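Local atomic coordinates of BH2358 protein (Bacillus halodurans C-125, PDB entry 2RBD), a protein that is of unknown function but is putatively a spore coat protein, built as a ferritin-like bundle of four long helices. Residues T24-N29 and G76-P81; N34-F39 and N50-A55; Q60-Q65 and M139-F144; E102-I107 and G146-L151. One frame throughout, in Å; residues are numbered along the deposited sequence.

Contact 1 (T24-N29 and G76-P81); sequences TYLSTN and GLPPAP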
loop_
_atom_site.group_PDB
_atom_site.type_symbol
_atom_site.label_atom_id
_atom_site.label_comp_id
_atom_site.label_asym_id
_atom_site.label_seq_id
_atom_site.Cartn_x
_atom_site.Cartn_y
_atom_site.Cartn_z
ATOM N N THR A 24 -12.474 5.679 8.877
ATOM C CA THR A 24 -12.558 4.993 7.620
ATOM C C THR A 24 -12.610 3.448 7.784
ATOM O O THR A 24 -13.367 2.750 7.099
ATOM C CB THR A 24 -11.399 5.435 6.722
ATOM O OG1 THR A 24 -11.545 6.820 6.391
ATOM C CG2 THR A 24 -11.390 4.646 5.423
ATOM N N TYR A 25 -11.804 2.912 8.683
ATOM C CA TYR A 25 -11.798 1.488 8.967
ATOM C C TYR A 25 -13.165 1.005 9.465
ATOM O O TYR A 25 -13.705 -0.034 9.092
ATOM C CB TYR A 25 -10.666 1.182 9.968
ATOM C CG TYR A 25 -10.373 -0.286 10.181
ATOM C CD1 TYR A 25 -11.117 -1.036 11.077
ATOM C CD2 TYR A 25 -9.337 -0.938 9.481
ATOM C CE1 TYR A 25 -10.813 -2.354 11.306
ATOM C CE2 TYR A 25 -9.063 -2.263 9.703
ATOM C CZ TYR A 25 -9.813 -2.982 10.591
ATOM O OH TYR A 25 -9.549 -4.315 10.878
ATOM N N LEU A 26 -13.730 1.748 10.396
ATOM C CA LEU A 26 -15.074 1.460 10.906
ATOM C C LEU A 26 -16.123 1.516 9.777
ATOM O O LEU A 26 -16.965 0.650 9.673
ATOM C CB LEU A 26 -15.398 2.478 12.012
ATOM C CG LEU A 26 -16.804 2.437 12.606
ATOM C CD1 LEU A 26 -17.185 1.029 13.119
ATOM C CD2 LEU A 26 -16.954 3.511 13.719
ATOM N N SER A 27 -16.069 2.549 8.942
ATOM C CA SER A 27 -16.967 2.622 7.804
ATOM C C SER A 27 -16.788 1.425 6.849
ATOM O O SER A 27 -17.779 0.867 6.364
ATOM C CB SER A 27 -16.815 3.976 7.083
ATOM O OG SER A 27 -17.889 4.201 6.180
ATOM N N THR A 28 -15.539 1.053 6.569
ATOM C CA THR A 28 -15.238 -0.127 5.743
ATOM C C THR A 28 -15.885 -1.383 6.352
ATOM O O THR A 28 -16.578 -2.137 5.645
ATOM C CB THR A 28 -13.746 -0.263 5.513
ATOM O OG1 THR A 28 -13.292 0.937 4.860
ATOM C CG2 THR A 28 -13.471 -1.483 4.598
ATOM N N ASN A 29 -15.699 -1.574 7.655
ATOM C CA ASN A 29 -16.328 -2.692 8.350
ATOM C C ASN A 29 -17.859 -2.649 8.192
ATOM O O ASN A 29 -18.478 -3.685 7.951
ATOM C CB ASN A 29 -15.972 -2.744 9.833
ATOM C CG ASN A 29 -14.644 -3.444 10.121
ATOM O OD1 ASN A 29 -13.944 -3.856 9.195
ATOM N ND2 ASN A 29 -14.303 -3.577 11.404
ATOM N N GLY A 76 -17.704 11.999 15.255
ATOM C CA GLY A 76 -18.922 11.427 14.724
ATOM C C GLY A 76 -18.702 10.094 14.066
ATOM O O GLY A 76 -17.726 9.898 13.356
ATOM N N LEU A 77 -19.640 9.195 14.281
ATOM C CA LEU A 77 -19.566 7.843 13.718
ATOM C C LEU A 77 -20.159 7.808 12.337
ATOM O O LEU A 77 -21.080 8.556 12.034
ATOM C CB LEU A 77 -20.286 6.818 14.621
ATOM C CG LEU A 77 -19.794 6.660 16.061
ATOM C CD1 LEU A 77 -20.458 5.481 16.784
ATOM C CD2 LEU A 77 -18.272 6.524 16.117
ATOM N N PRO A 78 -19.624 6.941 11.470
ATOM C CA PRO A 78 -20.203 6.807 10.142
ATOM C C PRO A 78 -21.510 6.007 10.194
ATOM O O PRO A 78 -21.639 5.094 10.977
ATOM C CB PRO A 78 -19.133 6.006 9.366
ATOM C CG PRO A 78 -18.442 5.244 10.382
ATOM C CD PRO A 78 -18.489 6.026 11.681
ATOM N N PRO A 79 -22.466 6.327 9.355
ATOM C CA PRO A 79 -23.718 5.580 9.344
ATOM C C PRO A 79 -23.515 4.212 8.716
ATOM O O PRO A 79 -22.902 4.123 7.665
ATOM C CB PRO A 79 -24.626 6.445 8.491
ATOM C CG PRO A 79 -23.674 7.183 7.601
ATOM C CD PRO A 79 -22.457 7.449 8.411
ATOM N N ALA A 80 -24.060 3.192 9.355
ATOM C CA ALA A 80 -23.983 1.816 8.901
ATOM C C ALA A 80 -25.259 1.351 8.213
ATOM O O ALA A 80 -26.365 1.669 8.653
ATOM C CB ALA A 80 -23.732 0.933 10.076
ATOM N N PRO A 81 -25.132 0.587 7.121
ATOM C CA PRO A 81 -26.341 -0.055 6.589
ATOM C C PRO A 81 -26.981 -1.000 7.582
ATOM O O PRO A 81 -26.301 -1.557 8.437
ATOM C CB PRO A 81 -25.818 -0.840 5.404
ATOM C CG PRO A 81 -24.582 -0.169 5.026
ATOM C CD PRO A 81 -23.956 0.328 6.295
HETATM O O HOH W 1 -20.394 3.309 7.443
#
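The five-membered ring of Pro78 lies against helix 16-42 along its CB-CG-CD rim, with Leu26 at the CD end and Ser27 at the CB end. Leu26 CD2 comes within 3.6 Å of Pro78 CD and Leu26 CG within 3.9 Å of Pro78 CG, the leucine branch crossing the proline at about a right angle. At the other corner Ser27 CB rests 3.8 Å from Pro78 CB. Proline suits this place because it is compact and apolar, and its ring holds the extended loop in shape without needing a backbone N-H partner. Leu26 holds CG opposite its backbone N (chi1 175°), which carries CD2 to Pro78 CD; in the conformer of Leu77 given here, one of two deposited, Leu26 CD2 also meets Leu77 CD2 at 4.1 Å. Cutting this leucine back to an alanine would probably leave Pro78 CD without its neighbour and open a gap there between the loop and the helix. A water makes a polar link between the segments. In the conformer of Ser27 given here, also one of two, OG lies 2.9 Å from water 1, which donates to Pro79 O at 2.6 Å. Pro78 also touches Trp23 and Asn30 of helix 16-42, and Leu26 continues onto Asn63 and Glu67. The loop following helix 46-72 is thus laid along helix 16-42, with Leu26 wedged between that loop and helix 46-72.

Contact 2 (N34-F39 and N50-A55); sequences NGYRSF and NLIDEA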
loop_
_atom_site.group_PDB
_atom_site.type_symbol
_atom_site.label_atom_id
_atom_site.label_comp_id
_atom_site.label_asym_id
_atom_site.label_seq_id
_atom_site.Cartn_x
_atom_site.Cartn_y
_atom_site.Cartn_z
ATOM N N ASN A 34 -22.525 -5.416 5.818
ATOM C CA ASN A 34 -23.713 -5.394 4.982
ATOM C C ASN A 34 -23.567 -6.308 3.771
ATOM O O ASN A 34 -24.449 -7.103 3.485
ATOM C CB ASN A 34 -23.990 -3.952 4.561
ATOM C CG ASN A 34 -25.133 -3.849 3.562
ATOM O OD1 ASN A 34 -26.204 -4.302 3.835
ATOM N ND2 ASN A 34 -24.886 -3.262 2.418
ATOM N N GLY A 35 -22.443 -6.221 3.072
ATOM C CA GLY A 35 -22.212 -7.097 1.909
ATOM C C GLY A 35 -22.153 -8.564 2.258
ATOM O O GLY A 35 -22.705 -9.395 1.548
ATOM N N TYR A 36 -21.497 -8.879 3.363
ATOM C CA TYR A 36 -21.376 -10.256 3.785
ATOM C C TYR A 36 -22.734 -10.813 4.265
ATOM O O TYR A 36 -23.011 -11.972 4.076
ATOM C CB TYR A 36 -20.329 -10.418 4.887
ATOM C CG TYR A 36 -18.903 -10.224 4.456
ATOM C CD1 TYR A 36 -18.565 -9.641 3.246
ATOM C CD2 TYR A 36 -17.887 -10.515 5.332
ATOM C CE1 TYR A 36 -17.213 -9.443 2.888
ATOM C CE2 TYR A 36 -16.548 -10.320 4.979
ATOM C CZ TYR A 36 -16.232 -9.786 3.784
ATOM O OH TYR A 36 -14.897 -9.577 3.482
ATOM N N ARG A 37 -23.556 -9.988 4.906
ATOM C CA ARG A 37 -24.915 -10.417 5.233
ATOM C C ARG A 37 -25.704 -10.744 3.958
ATOM O O ARG A 37 -26.497 -11.697 3.916
ATOM C CB ARG A 37 -25.577 -9.346 6.075
ATOM C CG ARG A 37 -25.107 -9.383 7.521
ATOM C CD ARG A 37 -25.667 -8.196 8.279
ATOM N NE ARG A 37 -25.550 -8.388 9.722
ATOM C CZ ARG A 37 -25.779 -7.417 10.596
ATOM N NH1 ARG A 37 -26.010 -6.178 10.213
ATOM N NH2 ARG A 37 -25.758 -7.681 11.882
ATOM N N SER A 38 -25.447 -9.992 2.889
ATOM C CA SER A 38 -26.065 -10.354 1.604
ATOM C C SER A 38 -25.460 -11.659 1.093
ATOM O O SER A 38 -26.190 -12.583 0.743
ATOM C CB SER A 38 -25.884 -9.262 0.573
ATOM O OG SER A 38 -26.559 -9.616 -0.619
ATOM N N PHE A 39 -24.128 -11.795 1.158
ATOM C CA PHE A 39 -23.481 -13.044 0.741
ATOM C C PHE A 39 -23.995 -14.279 1.479
ATOM O O PHE A 39 -24.093 -15.325 0.878
ATOM C CB PHE A 39 -21.980 -12.957 0.915
ATOM C CG PHE A 39 -21.260 -12.104 -0.111
ATOM C CD1 PHE A 39 -21.800 -11.773 -1.347
ATOM C CD2 PHE A 39 -19.974 -11.704 0.163
ATOM C CE1 PHE A 39 -21.066 -11.008 -2.268
ATOM C CE2 PHE A 39 -19.240 -10.939 -0.735
ATOM C CZ PHE A 39 -19.802 -10.586 -1.941
ATOM N N ASN A 50 -20.307 -20.555 7.353
ATOM C CA ASN A 50 -19.818 -20.455 8.699
ATOM C C ASN A 50 -18.718 -19.418 8.831
ATOM O O ASN A 50 -18.638 -18.701 9.815
ATOM C CB ASN A 50 -19.264 -21.792 9.177
ATOM C CG ASN A 50 -20.360 -22.786 9.565
ATOM O OD1 ASN A 50 -21.481 -22.417 9.894
ATOM N ND2 ASN A 50 -20.005 -24.066 9.527
ATOM N N LEU A 51 -17.838 -19.368 7.848
ATOM C CA LEU A 51 -16.738 -18.407 7.870
ATOM C C LEU A 51 -17.223 -16.971 7.641
ATOM O O LEU A 51 -16.684 -16.031 8.228
ATOM C CB LEU A 51 -15.657 -18.801 6.870
ATOM C CG LEU A 51 -14.722 -19.926 7.354
ATOM C CD1 LEU A 51 -13.909 -20.570 6.206
ATOM C CD2 LEU A 51 -13.778 -19.408 8.461
ATOM N N ILE A 52 -18.262 -16.787 6.822
ATOM C CA ILE A 52 -18.836 -15.452 6.616
ATOM C C ILE A 52 -19.419 -14.991 7.934
ATOM O O ILE A 52 -19.215 -13.848 8.350
ATOM C CB ILE A 52 -19.932 -15.430 5.524
ATOM C CG1 ILE A 52 -19.436 -15.880 4.153
ATOM C CG2 ILE A 52 -20.571 -14.008 5.480
ATOM C CD1 ILE A 52 -20.560 -16.088 3.143
ATOM N N ASP A 53 -20.152 -15.887 8.612
ATOM C CA ASP A 53 -20.701 -15.537 9.914
ATOM C C ASP A 53 -19.591 -15.169 10.902
ATOM O O ASP A 53 -19.704 -14.222 11.673
ATOM C CB ASP A 53 -21.494 -16.714 10.490
ATOM C CG ASP A 53 -22.939 -16.770 10.018
ATOM O OD1 ASP A 53 -23.510 -15.728 9.623
ATOM O OD2 ASP A 53 -23.531 -17.882 10.086
ATOM N N GLU A 54 -18.498 -15.888 10.873
ATOM C CA GLU A 54 -17.382 -15.582 11.746
ATOM C C GLU A 54 -16.779 -14.217 11.423
ATOM O O GLU A 54 -16.430 -13.464 12.322
ATOM C CB GLU A 54 -16.326 -16.651 11.605
ATOM C CG GLU A 54 -15.124 -16.383 12.501
ATOM C CD GLU A 54 -14.040 -17.435 12.465
ATOM O OE1 GLU A 54 -14.309 -18.528 11.896
ATOM O OE2 GLU A 54 -12.944 -17.107 13.035
ATOM N N ALA A 55 -16.631 -13.926 10.143
ATOM C CA ALA A 55 -16.129 -12.630 9.739
ATOM C C ALA A 55 -17.004 -11.479 10.214
ATOM O O ALA A 55 -16.476 -10.462 10.680
ATOM C CB ALA A 55 -15.947 -12.560 8.229
#
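Ile52 and Tyr36 meet between two antiparallel helices, where the CB atom of each faces the other helix and the first torsions place what lies beyond. In Ile52 (chi1 -60°) CG1 is anti to the carbonyl carbon and the CG2 methyl anti to the backbone N, which brings CG2 to Tyr36, while in Tyr36 (chi1 -70°) the ring swings to the side of its own backbone N. The pair belongs to the helical hairpin of helices 16-42 and 46-72, the first half of the ferritin-like four-helix bundle. The segment axes approach to 9.7 Å at a signed crossing angle of -159°. Packing is close where Ile52 CG2 sits 3.6 Å from Tyr36 CB and 3.5 Å from Tyr36 O. Beta-branched isoleucine fits well, since one methyl can lie against the neighbouring backbone while the longer branch runs on toward Phe39. Alanine suits the place one turn later because its single methyl meets the ring edge: Ala55 CB lies near the plane of the Tyr36 ring, 4.0 Å from CE2. Tyrosine serves both as an apolar filler and as a polar link, because its buried hydroxyl, OH, is hydrogen-bonded to Asp110 OD2 of helix 100-124. Ile107 of that helix also touches both Tyr36 and Ile52, so helix 100-124 packs against both helices of the hairpin. Phe39 turns its ring away from helix 46-72; Gly35 O lies 3.5 Å above one face of the Phe39 ring, offset toward its rim, and what Phe39 offers to Ile52 is CB, 4.1 Å from CD1.

Contact 3 (Q60-Q65 and M139-F144); sequences QDENHQ and MAKVQF. With PG4 (tetraethylene glycol), chain C.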
loop_
_atom_site.group_PDB
_atom_site.type_symbol
_atom_site.label_atom_id
_atom_site.label_comp_id
_atom_site.label_asym_id
_atom_site.label_seq_id
_atom_site.Cartn_x
_atom_site.Cartn_y
_atom_site.Cartn_z
ATOM N N GLN A 60 -17.851 -7.000 13.927
ATOM C CA GLN A 60 -18.681 -6.400 14.955
ATOM C C GLN A 60 -17.888 -6.194 16.237
ATOM O O GLN A 60 -18.048 -5.175 16.912
ATOM C CB GLN A 60 -19.903 -7.268 15.196
ATOM C CG GLN A 60 -20.919 -7.117 14.070
ATOM C CD GLN A 60 -22.068 -8.088 14.160
ATOM O OE1 GLN A 60 -21.937 -9.192 14.690
ATOM N NE2 GLN A 60 -23.181 -7.697 13.597
ATOM N N ASP A 61 -17.014 -7.118 16.568
ATOM C CA ASP A 61 -16.156 -6.964 17.772
ATOM C C ASP A 61 -15.172 -5.825 17.608
ATOM O O ASP A 61 -14.944 -5.033 18.550
ATOM C CB ASP A 61 -15.332 -8.227 18.081
ATOM C CG ASP A 61 -16.173 -9.415 18.489
ATOM O OD1 ASP A 61 -17.349 -9.242 18.846
ATOM O OD2 ASP A 61 -15.630 -10.546 18.478
ATOM N N GLU A 62 -14.544 -5.744 16.436
ATOM C CA GLU A 62 -13.670 -4.624 16.116
ATOM C C GLU A 62 -14.449 -3.309 16.240
ATOM O O GLU A 62 -13.977 -2.333 16.845
ATOM C CB GLU A 62 -13.085 -4.757 14.730
ATOM C CG GLU A 62 -12.111 -5.903 14.580
ATOM C CD GLU A 62 -11.473 -5.924 13.214
ATOM O OE1 GLU A 62 -11.897 -5.201 12.302
ATOM O OE2 GLU A 62 -10.550 -6.737 13.023
ATOM N N ASN A 63 -15.634 -3.305 15.659
ATOM C CA ASN A 63 -16.485 -2.106 15.690
ATOM C C ASN A 63 -16.814 -1.631 17.098
ATOM O O ASN A 63 -16.834 -0.444 17.349
ATOM C CB ASN A 63 -17.751 -2.330 14.864
ATOM C CG ASN A 63 -17.501 -2.289 13.373
ATOM O OD1 ASN A 63 -16.378 -2.094 12.935
ATOM N ND2 ASN A 63 -18.585 -2.358 12.589
ATOM N N HIS A 64 -17.050 -2.544 18.007
ATOM C CA HIS A 64 -17.329 -2.147 19.392
ATOM C C HIS A 64 -16.173 -1.328 19.980
ATOM O O HIS A 64 -16.375 -0.280 20.628
ATOM C CB HIS A 64 -17.576 -3.400 20.214
ATOM C CG HIS A 64 -18.257 -3.136 21.502
ATOM N ND1 HIS A 64 -17.569 -2.988 22.687
ATOM C CD2 HIS A 64 -19.571 -2.992 21.802
ATOM C CE1 HIS A 64 -18.431 -2.763 23.664
ATOM N NE2 HIS A 64 -19.651 -2.760 23.152
ATOM N N GLN A 65 -14.952 -1.768 19.721
ATOM C CA GLN A 65 -13.798 -1.051 20.188
ATOM C C GLN A 65 -13.591 0.299 19.470
ATOM O O GLN A 65 -13.220 1.305 20.104
ATOM C CB GLN A 65 -12.565 -1.916 19.993
ATOM C CG GLN A 65 -12.577 -3.123 20.850
ATOM C CD GLN A 65 -11.345 -3.963 20.613
ATOM O OE1 GLN A 65 -10.210 -3.470 20.737
ATOM N NE2 GLN A 65 -11.563 -5.231 20.205
HETATM N N MSE A 139 -3.405 -9.462 14.264
HETATM C CA MSE A 139 -3.163 -10.851 14.689
HETATM C C MSE A 139 -4.368 -11.754 14.437
HETATM O O MSE A 139 -4.253 -12.886 13.967
HETATM C CB MSE A 139 -2.753 -10.874 16.156
HETATM C CG MSE A 139 -1.441 -10.263 16.388
HETATM SE SE MSE A 139 -1.125 -9.996 18.327
HETATM C CE MSE A 139 -0.885 -11.798 18.829
ATOM N N ALA A 140 -5.562 -11.265 14.738
ATOM C CA ALA A 140 -6.774 -12.016 14.504
ATOM C C ALA A 140 -7.027 -12.217 13.015
ATOM O O ALA A 140 -7.447 -13.282 12.606
ATOM C CB ALA A 140 -7.985 -11.310 15.142
ATOM N N LYS A 141 -6.771 -11.187 12.212
ATOM C CA LYS A 141 -7.025 -11.225 10.807
ATOM C C LYS A 141 -6.064 -12.168 10.065
ATOM O O LYS A 141 -6.423 -12.796 9.098
ATOM C CB LYS A 141 -6.973 -9.780 10.247
ATOM C CG LYS A 141 -7.851 -9.517 9.105
ATOM C CD LYS A 141 -7.893 -8.024 8.752
ATOM C CE LYS A 141 -8.766 -7.189 9.657
ATOM N NZ LYS A 141 -10.207 -7.625 9.693
ATOM N N VAL A 142 -4.830 -12.279 10.545
ATOM C CA VAL A 142 -3.911 -13.244 9.986
ATOM C C VAL A 142 -4.514 -14.643 10.146
ATOM O O VAL A 142 -4.467 -15.473 9.199
ATOM C CB VAL A 142 -2.539 -13.158 10.652
ATOM C CG1 VAL A 142 -1.702 -14.405 10.313
ATOM C CG2 VAL A 142 -1.799 -11.864 10.266
ATOM N N GLN A 143 -5.048 -14.948 11.335
ATOM C CA GLN A 143 -5.626 -16.268 11.541
ATOM C C GLN A 143 -6.838 -16.518 10.656
ATOM O O GLN A 143 -6.957 -17.580 10.049
ATOM C CB GLN A 143 -5.945 -16.543 13.006
ATOM C CG GLN A 143 -4.668 -16.525 13.903
ATOM C CD GLN A 143 -3.578 -17.477 13.451
ATOM O OE1 GLN A 143 -3.874 -18.635 13.160
ATOM N NE2 GLN A 143 -2.339 -17.000 13.385
ATOM N N PHE A 144 -7.709 -15.527 10.528
ATOM C CA PHE A 144 -8.896 -15.662 9.704
ATOM C C PHE A 144 -8.508 -15.854 8.237
ATOM O O PHE A 144 -9.065 -16.674 7.517
ATOM C CB PHE A 144 -9.845 -14.428 9.864
ATOM C CG PHE A 144 -11.137 -14.623 9.146
ATOM C CD1 PHE A 144 -12.131 -15.401 9.708
ATOM C CD2 PHE A 144 -11.328 -14.134 7.864
ATOM C CE1 PHE A 144 -13.280 -15.674 9.003
ATOM C CE2 PHE A 144 -12.477 -14.393 7.164
ATOM C CZ PHE A 144 -13.460 -15.177 7.752
HETATM O O1 PG4 C . -12.018 -2.575 7.614
HETATM C C1 PG4 C . -11.087 -3.663 7.246
HETATM C C2 PG4 C . -11.793 -5.014 7.214
HETATM O O2 PG4 C . -10.911 -6.136 7.240
HETATM C C3 PG4 C . -11.264 -7.077 6.235
HETATM C C4 PG4 C . -12.312 -8.057 6.692
HETATM O O3 PG4 C . -11.742 -8.948 7.663
HETATM C C5 PG4 C . -12.677 -9.959 7.999
HETATM C C6 PG4 C . -12.215 -10.843 9.126
HETATM O O4 PG4 C . -11.684 -10.130 10.246
HETATM C C7 PG4 C . -11.163 -11.061 11.206
HETATM C C8 PG4 C . -10.378 -10.448 12.367
HETATM O O5 PG4 C . -10.137 -9.036 12.162
#
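Lys141 and Glu62 reach for each other across a wide gap, their side chains crossing at about a right angle. The direct bond is loose: Lys141 NZ donates to Glu62 OE2 at 3.5 Å, a weak member of a salt bridge. The tight part is the wrapping of a bound tetraethylene glycol round the ammonium group. NZ donates to PG4 O5 at 2.8 Å and to O3 at 2.9 Å, and O2 and O4 complete a crown-like set; three N-H groups serve these four oxygens and the weak carboxylate contact, so some hydrogens must be shared. The lysine chain bends at chi3 and chi4 (-78° and -59°), which turns NZ into that loop. PG4 O5 in turn donates to Glu62 OE2 over a doubtfully short separation. Glu62 OE1 is taken by Tyr25 OH and Asn29 ND2, and Asn29 OD1 holds PG4. Phe144 is a buried wall, approached obliquely by PG4 C6; on the exposed side Ala140 CB lies 3.8 Å from PG4 C8. A methionine in place of Lys141 would probably leave Glu62 OE2 without its cationic mate and the glycol without the ammonium it wraps. Probably from the crystallisation liquor, the glycol may mark a pocket between the helices of a ferritin-like bundle.

Contact 4 (E102-I107 and G146-L151); sequences EISATI and GKMLKL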
loop_
_atom_site.group_PDB
_atom_site.type_symbol
_atom_site.label_atom_id
_atom_site.label_comp_id
_atom_site.label_asym_id
_atom_site.label_seq_id
_atom_site.Cartn_x
_atom_site.Cartn_y
_atom_site.Cartn_z
ATOM N N GLU A 102 -16.676 -17.226 -6.108
ATOM C CA GLU A 102 -16.439 -15.807 -6.231
ATOM C C GLU A 102 -16.696 -15.056 -4.904
ATOM O O GLU A 102 -15.943 -14.131 -4.612
ATOM C CB GLU A 102 -17.184 -15.244 -7.424
ATOM C CG GLU A 102 -16.541 -15.631 -8.765
ATOM C CD GLU A 102 -16.776 -17.074 -9.171
ATOM O OE1 GLU A 102 -17.879 -17.604 -8.896
ATOM O OE2 GLU A 102 -15.857 -17.674 -9.782
ATOM N N ILE A 103 -17.622 -15.506 -4.078
ATOM C CA ILE A 103 -17.832 -14.963 -2.731
ATOM C C ILE A 103 -16.559 -15.171 -1.906
ATOM O O ILE A 103 -16.061 -14.263 -1.258
ATOM C CB ILE A 103 -19.015 -15.640 -2.039
ATOM C CG1 ILE A 103 -20.332 -15.216 -2.705
ATOM C CG2 ILE A 103 -19.079 -15.258 -0.536
ATOM C CD1 ILE A 103 -21.530 -16.098 -2.329
ATOM N N SER A 104 -16.040 -16.397 -1.938
ATOM C CA SER A 104 -14.825 -16.711 -1.188
ATOM C C SER A 104 -13.650 -15.867 -1.631
ATOM O O SER A 104 -12.903 -15.349 -0.789
ATOM C CB SER A 104 -14.488 -18.197 -1.306
ATOM O OG SER A 104 -13.523 -18.554 -0.328
ATOM N N ALA A 105 -13.467 -15.721 -2.940
ATOM C CA ALA A 105 -12.408 -14.871 -3.506
ATOM C C ALA A 105 -12.499 -13.447 -3.008
ATOM O O ALA A 105 -11.494 -12.870 -2.617
ATOM C CB ALA A 105 -12.480 -14.882 -5.008
ATOM N N THR A 106 -13.704 -12.896 -3.025
ATOM C CA THR A 106 -13.938 -11.560 -2.554
ATOM C C THR A 106 -13.559 -11.363 -1.110
ATOM O O THR A 106 -12.826 -10.420 -0.748
ATOM C CB THR A 106 -15.414 -11.191 -2.754
ATOM O OG1 THR A 106 -15.698 -11.265 -4.149
ATOM C CG2 THR A 106 -15.723 -9.785 -2.236
ATOM N N ILE A 107 -14.036 -12.260 -0.265
ATOM C CA ILE A 107 -13.736 -12.170 1.137
ATOM C C ILE A 107 -12.218 -12.322 1.378
ATOM O O ILE A 107 -11.621 -11.619 2.173
ATOM C CB ILE A 107 -14.528 -13.222 1.925
ATOM C CG1 ILE A 107 -16.012 -12.908 1.797
ATOM C CG2 ILE A 107 -14.022 -13.256 3.403
ATOM C CD1 ILE A 107 -16.904 -13.907 2.461
ATOM N N GLY A 146 -5.834 -17.240 7.170
ATOM C CA GLY A 146 -5.344 -18.610 7.024
ATOM C C GLY A 146 -6.473 -19.645 6.897
ATOM O O GLY A 146 -6.363 -20.608 6.140
ATOM N N LYS A 147 -7.558 -19.420 7.618
ATOM C CA LYS A 147 -8.780 -20.227 7.487
ATOM C C LYS A 147 -9.412 -20.106 6.114
ATOM O O LYS A 147 -9.859 -21.105 5.554
ATOM C CB LYS A 147 -9.793 -19.854 8.560
ATOM C CG LYS A 147 -9.431 -20.192 9.967
ATOM C CD LYS A 147 -10.492 -19.481 10.830
ATOM C CE LYS A 147 -10.912 -20.239 12.011
ATOM N NZ LYS A 147 -12.376 -20.098 12.184
HETATM N N MSE A 148 -9.477 -18.890 5.559
HETATM C CA MSE A 148 -9.948 -18.712 4.190
HETATM C C MSE A 148 -9.097 -19.438 3.173
HETATM O O MSE A 148 -9.617 -20.047 2.289
HETATM C CB MSE A 148 -10.046 -17.202 3.858
HETATM C CG MSE A 148 -11.107 -16.447 4.640
HETATM SE SE MSE A 148 -12.932 -17.101 4.428
HETATM C CE MSE A 148 -13.081 -17.078 2.489
ATOM N N LEU A 149 -7.777 -19.377 3.308
ATOM C CA LEU A 149 -6.904 -20.083 2.398
ATOM C C LEU A 149 -7.163 -21.585 2.482
ATOM O O LEU A 149 -7.243 -22.245 1.448
ATOM C CB LEU A 149 -5.455 -19.775 2.731
ATOM C CG LEU A 149 -4.369 -20.424 1.864
ATOM C CD1 LEU A 149 -4.618 -20.045 0.394
ATOM C CD2 LEU A 149 -2.976 -20.009 2.363
ATOM N N LYS A 150 -7.297 -22.114 3.696
ATOM C CA LYS A 150 -7.590 -23.556 3.888
ATOM C C LYS A 150 -8.903 -23.956 3.195
ATOM O O LYS A 150 -8.971 -24.972 2.485
ATOM C CB LYS A 150 -7.649 -23.893 5.365
ATOM C CG LYS A 150 -6.278 -24.092 5.983
ATOM C CD LYS A 150 -6.338 -24.183 7.486
ATOM C CE LYS A 150 -4.932 -24.213 8.097
ATOM N NZ LYS A 150 -5.050 -24.308 9.584
ATOM N N LEU A 151 -9.930 -23.132 3.363
ATOM C CA LEU A 151 -11.220 -23.327 2.686
ATOM C C LEU A 151 -11.061 -23.392 1.189
ATOM O O LEU A 151 -11.545 -24.319 0.550
ATOM C CB LEU A 151 -12.210 -22.234 3.064
ATOM C CG LEU A 151 -13.611 -22.262 2.433
ATOM C CD1 LEU A 151 -14.437 -23.308 3.125
ATOM C CD2 LEU A 151 -14.320 -20.882 2.480
#
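Helices 100-124 and 128-155 form the second antiparallel hairpin of the ferritin-like four-helix bundle, and Met148, a selenomethionine, plugs the seam between them against Ser104 and Ile107. The segment axes pass 10.5 Å apart with 154° between their directions, a separation that a long flexible side chain can bridge. Met148 does so by curling: chi2 and chi3 (-59° and -53°) fold the chain back and lay its terminal methyl over the turn of helix 100-124. That methyl, CE, comes within 3.2 Å of Ser104 OG and also lies near Ser104 O. Serine suits this spot because its small side chain lets the methyl approach closely, and because the buried OG is satisfied by a hydrogen bond with Asn152 OD1, just beyond the segment. One turn on, Ile107 crosses the methionine at about a right angle, its CG2 branch 4.0 Å from Met148 CE. Leu151 completes the patch with CD2 3.7 Å from Ser104 OG. Leu151 also touches Leu48 and Leu51 of helix 46-72. Trp157, in the loop past helix 128-155, packs on both Ser104 and Leu151, so the seam joins the second hairpin to the first and to the C-terminal tail.

From the N terminus, helix 16-42 opens contacts 1 and 2. Contact 2 closes first, pairing the helix with helix 46-72 as the chain doubles back, and it lies nested inside the longer loop that contact 1 closes when residues 76-81 return to helix 16-42. Contact 3 opens before that loop is shut and ends on helix 128-155, so it crosses contact 1, and it crosses contact 4 as well. Contact 4 follows contacts 1 and 2 in series, binding the last two helices. The two hairpins are joined by the packing of Ile52 on Ile107 and of Phe39 on Ile103 between contacts 2 and 4, and by the long reach of contact 3.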